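Local coordinates for DMATS type aromatic prenyltransferase (Micromonospora olivasterospora, PDB 6ZRY), which probably transfers a dimethylallyl group to the indole ring of tryptophan, as a bacterial aromatic prenyltransferase of the DMATS type, at residues A21-L32 with L135-F145. Residues are numbered along the deposited sequence; the frame is centred on the assembly and turned at random.
Sequences AGADPVEPRNLL and LVFRSSRRPEF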
loop_
_atom_site.group_PDB
_atom_site.type_symbol
_atom_site.label_atom_id
_atom_site.label_comp_id
_atom_site.label_asym_id
_atom_site.label_seq_id
_atom_site.Cartn_x
_atom_site.Cartn_y
_atom_site.Cartn_z
ATOM N N ALA A 21 11.980 -14.721 1.010
ATOM C CA ALA A 21 11.183 -14.774 -0.240
ATOM C C ALA A 21 11.999 -15.409 -1.389
ATOM O O ALA A 21 11.382 -15.719 -2.447
ATOM C CB ALA A 21 10.723 -13.377 -0.604
ATOM N N GLY A 22 13.320 -15.568 -1.211
ATOM C CA GLY A 22 14.237 -16.084 -2.242
ATOM C C GLY A 22 14.401 -15.104 -3.394
ATOM O O GLY A 22 14.688 -15.549 -4.531
ATOM N N ALA A 23 14.199 -13.818 -3.125
ATOM C CA ALA A 23 14.467 -12.714 -4.068
ATOM C C ALA A 23 15.950 -12.347 -3.943
ATOM O O ALA A 23 16.475 -12.385 -2.825
ATOM C CB ALA A 23 13.546 -11.544 -3.771
ATOM N N ASP A 24 16.615 -12.065 -5.061
ATOM C CA ASP A 24 18.026 -11.611 -5.065
ATOM C C ASP A 24 18.093 -10.231 -4.408
ATOM O O ASP A 24 17.389 -9.329 -4.842
ATOM C CB ASP A 24 18.596 -11.530 -6.473
ATOM C CG ASP A 24 20.067 -11.171 -6.448
ATOM O OD1 ASP A 24 20.868 -12.087 -6.245
ATOM O OD2 ASP A 24 20.394 -9.954 -6.558
ATOM N N PRO A 25 18.958 -10.026 -3.383
ATOM C CA PRO A 25 18.964 -8.790 -2.586
ATOM C C PRO A 25 19.712 -7.561 -3.130
ATOM O O PRO A 25 19.502 -6.462 -2.605
ATOM C CB PRO A 25 19.694 -9.234 -1.307
ATOM C CG PRO A 25 20.696 -10.259 -1.809
ATOM C CD PRO A 25 19.966 -10.992 -2.914
ATOM N N VAL A 26 20.567 -7.712 -4.141
ATOM C CA VAL A 26 21.489 -6.603 -4.529
ATOM C C VAL A 26 20.647 -5.411 -4.999
ATOM O O VAL A 26 20.708 -4.322 -4.364
ATOM C CB VAL A 26 22.523 -7.042 -5.580
ATOM C CG1 VAL A 26 23.455 -5.891 -5.939
ATOM C CG2 VAL A 26 23.324 -8.235 -5.091
ATOM N N GLU A 27 19.838 -5.621 -6.018
ATOM C CA GLU A 27 19.054 -4.547 -6.653
ATOM C C GLU A 27 18.013 -4.028 -5.647
ATOM O O GLU A 27 17.855 -2.829 -5.505
ATOM C CB GLU A 27 18.499 -5.060 -7.989
ATOM C CG GLU A 27 17.650 -4.064 -8.732
ATOM C CD GLU A 27 18.368 -2.840 -9.260
ATOM O OE1 GLU A 27 17.682 -1.967 -9.816
ATOM O OE2 GLU A 27 19.596 -2.755 -9.114
ATOM N N PRO A 28 17.267 -4.884 -4.904
ATOM C CA PRO A 28 16.338 -4.376 -3.895
ATOM C C PRO A 28 16.990 -3.453 -2.857
ATOM O O PRO A 28 16.400 -2.414 -2.511
ATOM C CB PRO A 28 15.802 -5.655 -3.242
ATOM C CG PRO A 28 15.812 -6.631 -4.408
ATOM C CD PRO A 28 17.156 -6.347 -5.066
ATOM N N ARG A 29 18.164 -3.810 -2.384
ATOM C CA ARG A 29 18.863 -3.004 -1.352
ATOM C C ARG A 29 19.363 -1.698 -1.967
ATOM O O ARG A 29 19.328 -0.671 -1.266
ATOM C CB ARG A 29 19.982 -3.804 -0.705
ATOM C CG ARG A 29 19.490 -5.003 0.070
ATOM C CD ARG A 29 20.664 -5.845 0.494
ATOM N NE ARG A 29 21.429 -5.145 1.509
ATOM C CZ ARG A 29 22.556 -5.593 2.045
ATOM N NH1 ARG A 29 23.158 -4.891 2.990
ATOM N NH2 ARG A 29 23.078 -6.738 1.631
ATOM N N ASN A 30 19.777 -1.729 -3.230
ATOM C CA ASN A 30 20.178 -0.509 -3.992
ATOM C C ASN A 30 18.958 0.398 -4.160
ATOM O O ASN A 30 19.105 1.621 -4.035
ATOM C CB ASN A 30 20.805 -0.857 -5.344
ATOM C CG ASN A 30 22.225 -1.368 -5.201
ATOM O OD1 ASN A 30 22.875 -1.122 -4.173
ATOM N ND2 ASN A 30 22.720 -2.074 -6.213
ATOM N N LEU A 31 17.785 -0.183 -4.427
ATOM C CA LEU A 31 16.576 0.615 -4.694
ATOM C C LEU A 31 16.078 1.205 -3.371
ATOM O O LEU A 31 15.727 2.383 -3.383
ATOM C CB LEU A 31 15.539 -0.235 -5.418
ATOM C CG LEU A 31 15.905 -0.597 -6.853
ATOM C CD1 LEU A 31 14.914 -1.585 -7.411
ATOM C CD2 LEU A 31 15.982 0.632 -7.730
ATOM N N LEU A 32 16.118 0.451 -2.253
ATOM C CA LEU A 32 15.701 0.997 -0.941
ATOM C C LEU A 32 16.574 2.205 -0.569
ATOM O O LEU A 32 16.003 3.220 -0.086
ATOM C CB LEU A 32 15.759 -0.089 0.133
ATOM C CG LEU A 32 15.547 0.375 1.577
ATOM C CD1 LEU A 32 14.130 0.954 1.795
ATOM C CD2 LEU A 32 15.805 -0.786 2.530
ATOM N N LEU A 135 7.953 -0.597 -4.663
ATOM C CA LEU A 135 9.020 -1.435 -5.267
ATOM C C LEU A 135 8.574 -2.876 -5.111
ATOM O O LEU A 135 8.188 -3.232 -3.987
ATOM C CB LEU A 135 10.345 -1.203 -4.542
ATOM C CG LEU A 135 10.865 0.233 -4.482
ATOM C CD1 LEU A 135 12.047 0.340 -3.547
ATOM C CD2 LEU A 135 11.246 0.727 -5.843
ATOM N N VAL A 136 8.548 -3.647 -6.197
ATOM C CA VAL A 136 7.971 -5.011 -6.186
ATOM C C VAL A 136 9.053 -6.011 -6.567
ATOM O O VAL A 136 9.572 -5.896 -7.673
ATOM C CB VAL A 136 6.766 -5.104 -7.118
ATOM C CG1 VAL A 136 6.149 -6.491 -7.091
ATOM C CG2 VAL A 136 5.733 -4.021 -6.809
ATOM N N PHE A 137 9.338 -6.961 -5.685
ATOM C CA PHE A 137 10.455 -7.941 -5.809
ATOM C C PHE A 137 9.920 -9.377 -5.802
ATOM O O PHE A 137 9.084 -9.726 -4.978
ATOM C CB PHE A 137 11.443 -7.793 -4.650
ATOM C CG PHE A 137 11.864 -6.386 -4.332
ATOM C CD1 PHE A 137 12.327 -5.543 -5.323
ATOM C CD2 PHE A 137 11.828 -5.911 -3.028
ATOM C CE1 PHE A 137 12.741 -4.254 -5.019
ATOM C CE2 PHE A 137 12.257 -4.631 -2.726
ATOM C CZ PHE A 137 12.698 -3.802 -3.721
ATOM N N ARG A 138 10.445 -10.212 -6.680
ATOM C CA ARG A 138 10.112 -11.662 -6.715
ATOM C C ARG A 138 11.354 -12.432 -7.098
ATOM O O ARG A 138 12.275 -11.807 -7.674
ATOM C CB ARG A 138 9.020 -11.980 -7.734
ATOM C CG ARG A 138 7.958 -10.905 -7.855
ATOM C CD ARG A 138 7.039 -11.149 -9.026
ATOM N NE ARG A 138 6.080 -10.067 -9.184
ATOM C CZ ARG A 138 5.228 -9.950 -10.201
ATOM N NH1 ARG A 138 5.208 -10.853 -11.178
ATOM N NH2 ARG A 138 4.393 -8.922 -10.238
ATOM N N SER A 139 11.378 -13.728 -6.769
ATOM C CA SER A 139 12.316 -14.711 -7.355
ATOM C C SER A 139 12.098 -14.702 -8.871
ATOM O O SER A 139 10.935 -14.730 -9.302
ATOM C CB SER A 139 12.139 -16.103 -6.746
ATOM O OG SER A 139 10.801 -16.562 -6.901
ATOM N N SER A 140 13.173 -14.561 -9.638
ATOM C CA SER A 140 13.201 -14.784 -11.103
ATOM C C SER A 140 12.527 -13.629 -11.860
ATOM O O SER A 140 12.326 -13.790 -13.090
ATOM C CB SER A 140 12.554 -16.106 -11.442
ATOM O OG SER A 140 12.863 -17.081 -10.449
ATOM N N ARG A 141 12.209 -12.499 -11.198
ATOM C CA ARG A 141 11.753 -11.283 -11.919
ATOM C C ARG A 141 12.611 -10.078 -11.522
ATOM O O ARG A 141 13.035 -9.997 -10.363
ATOM C CB ARG A 141 10.258 -11.050 -11.691
ATOM C CG ARG A 141 9.402 -12.278 -11.972
ATOM C CD ARG A 141 8.222 -12.012 -12.891
ATOM N NE ARG A 141 7.707 -13.249 -13.461
ATOM C CZ ARG A 141 7.883 -13.634 -14.733
ATOM N N ARG A 142 12.852 -9.185 -12.476
ATOM C CA ARG A 142 13.479 -7.867 -12.244
ATOM C C ARG A 142 12.515 -7.065 -11.364
ATOM O O ARG A 142 11.307 -7.268 -11.461
ATOM C CB ARG A 142 13.724 -7.170 -13.589
ATOM N N PRO A 143 12.983 -6.133 -10.500
ATOM C CA PRO A 143 12.057 -5.274 -9.750
ATOM C C PRO A 143 11.061 -4.534 -10.651
ATOM O O PRO A 143 11.429 -4.157 -11.740
ATOM C CB PRO A 143 12.971 -4.264 -9.066
ATOM C CG PRO A 143 14.293 -4.995 -8.949
ATOM C CD PRO A 143 14.384 -5.863 -10.184
ATOM N N GLU A 144 9.834 -4.361 -10.172
ATOM C CA GLU A 144 8.772 -3.549 -10.813
ATOM C C GLU A 144 8.548 -2.297 -9.973
ATOM O O GLU A 144 8.692 -2.358 -8.746
ATOM C CB GLU A 144 7.434 -4.289 -10.904
ATOM C CG GLU A 144 7.494 -5.633 -11.580
ATOM C CD GLU A 144 6.120 -6.267 -11.802
ATOM O OE1 GLU A 144 6.073 -7.370 -12.370
ATOM O OE2 GLU A 144 5.106 -5.653 -11.417
ATOM N N PHE A 145 8.183 -1.210 -10.613
ATOM C CA PHE A 145 7.873 0.058 -9.945
ATOM C C PHE A 145 6.385 0.344 -10.103
ATOM O O PHE A 145 5.845 0.182 -11.212
ATOM C CB PHE A 145 8.734 1.160 -10.536
ATOM C CG PHE A 145 10.225 0.930 -10.384
ATOM C CD1 PHE A 145 10.937 0.194 -11.317
ATOM C CD2 PHE A 145 10.913 1.449 -9.298
ATOM C CE1 PHE A 145 12.308 -0.004 -11.179
ATOM C CE2 PHE A 145 12.286 1.243 -9.153
ATOM C CZ PHE A 145 12.984 0.521 -10.099
HETATM O O HOH W 1 9.858 -14.656 -4.384
HETATM O O HOH W 2 14.906 -11.939 -7.309
#
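Pro28 turns its CA-CB-CG edge onto the face of Phe137: its CB sits 3.6 Å from the centroid of that ring and 11° off the ring normal, a CH-pi contact almost exactly over the centre. CG of the same proline reaches on over the CD1–CE1 side, and the two side chains slide past each other in opposite directions. Leu31 comes to the same ring from another side, setting CD1 at its edge near CE1. With CG anti to its carbonyl carbon (chi1 -70°), Leu31 splits its two methyls over the second strand: CD1 rests 3.7 Å from CB of Pro143, while CD2 meets the edge of the Phe145 ring in plane, 3.8 Å from CZ. CB of Leu31 touches CD1 of Leu135 on the first strand. Glu27 adds the aliphatic part of its chain, CG lying 3.5 Å from CG of Pro143 as the two cross at about a right angle; the bend at chi2 then turns its carboxylate off to a salt bridge with Arg105 of helix 88-106. Shrinking Phe137 to an alanine is likely to leave Pro28 without the face it packs on and to open a gap beside CD1 of Leu31.

Ahead of the helix, two waters bridge the backbones. One donates to Ala21 O and accepts from Ser139 N at 3.0 Å; the other accepts from Asp24 N and donates to Arg138 O at 2.7 Å. They tie the link between helices 6-21 and 26-36 to the type II turn of the hairpin, where CB of Ser139 packs against Gly22 O. The helical turns 26-32 run nearly antiparallel to strand 135-138 and 22° from the direction of strand 141-145. Helix 26-36 thus lies against the hairpin 131-149 in the helix-on-sheet layering of the ABBA barrel, whose outer helices surround antiparallel strands.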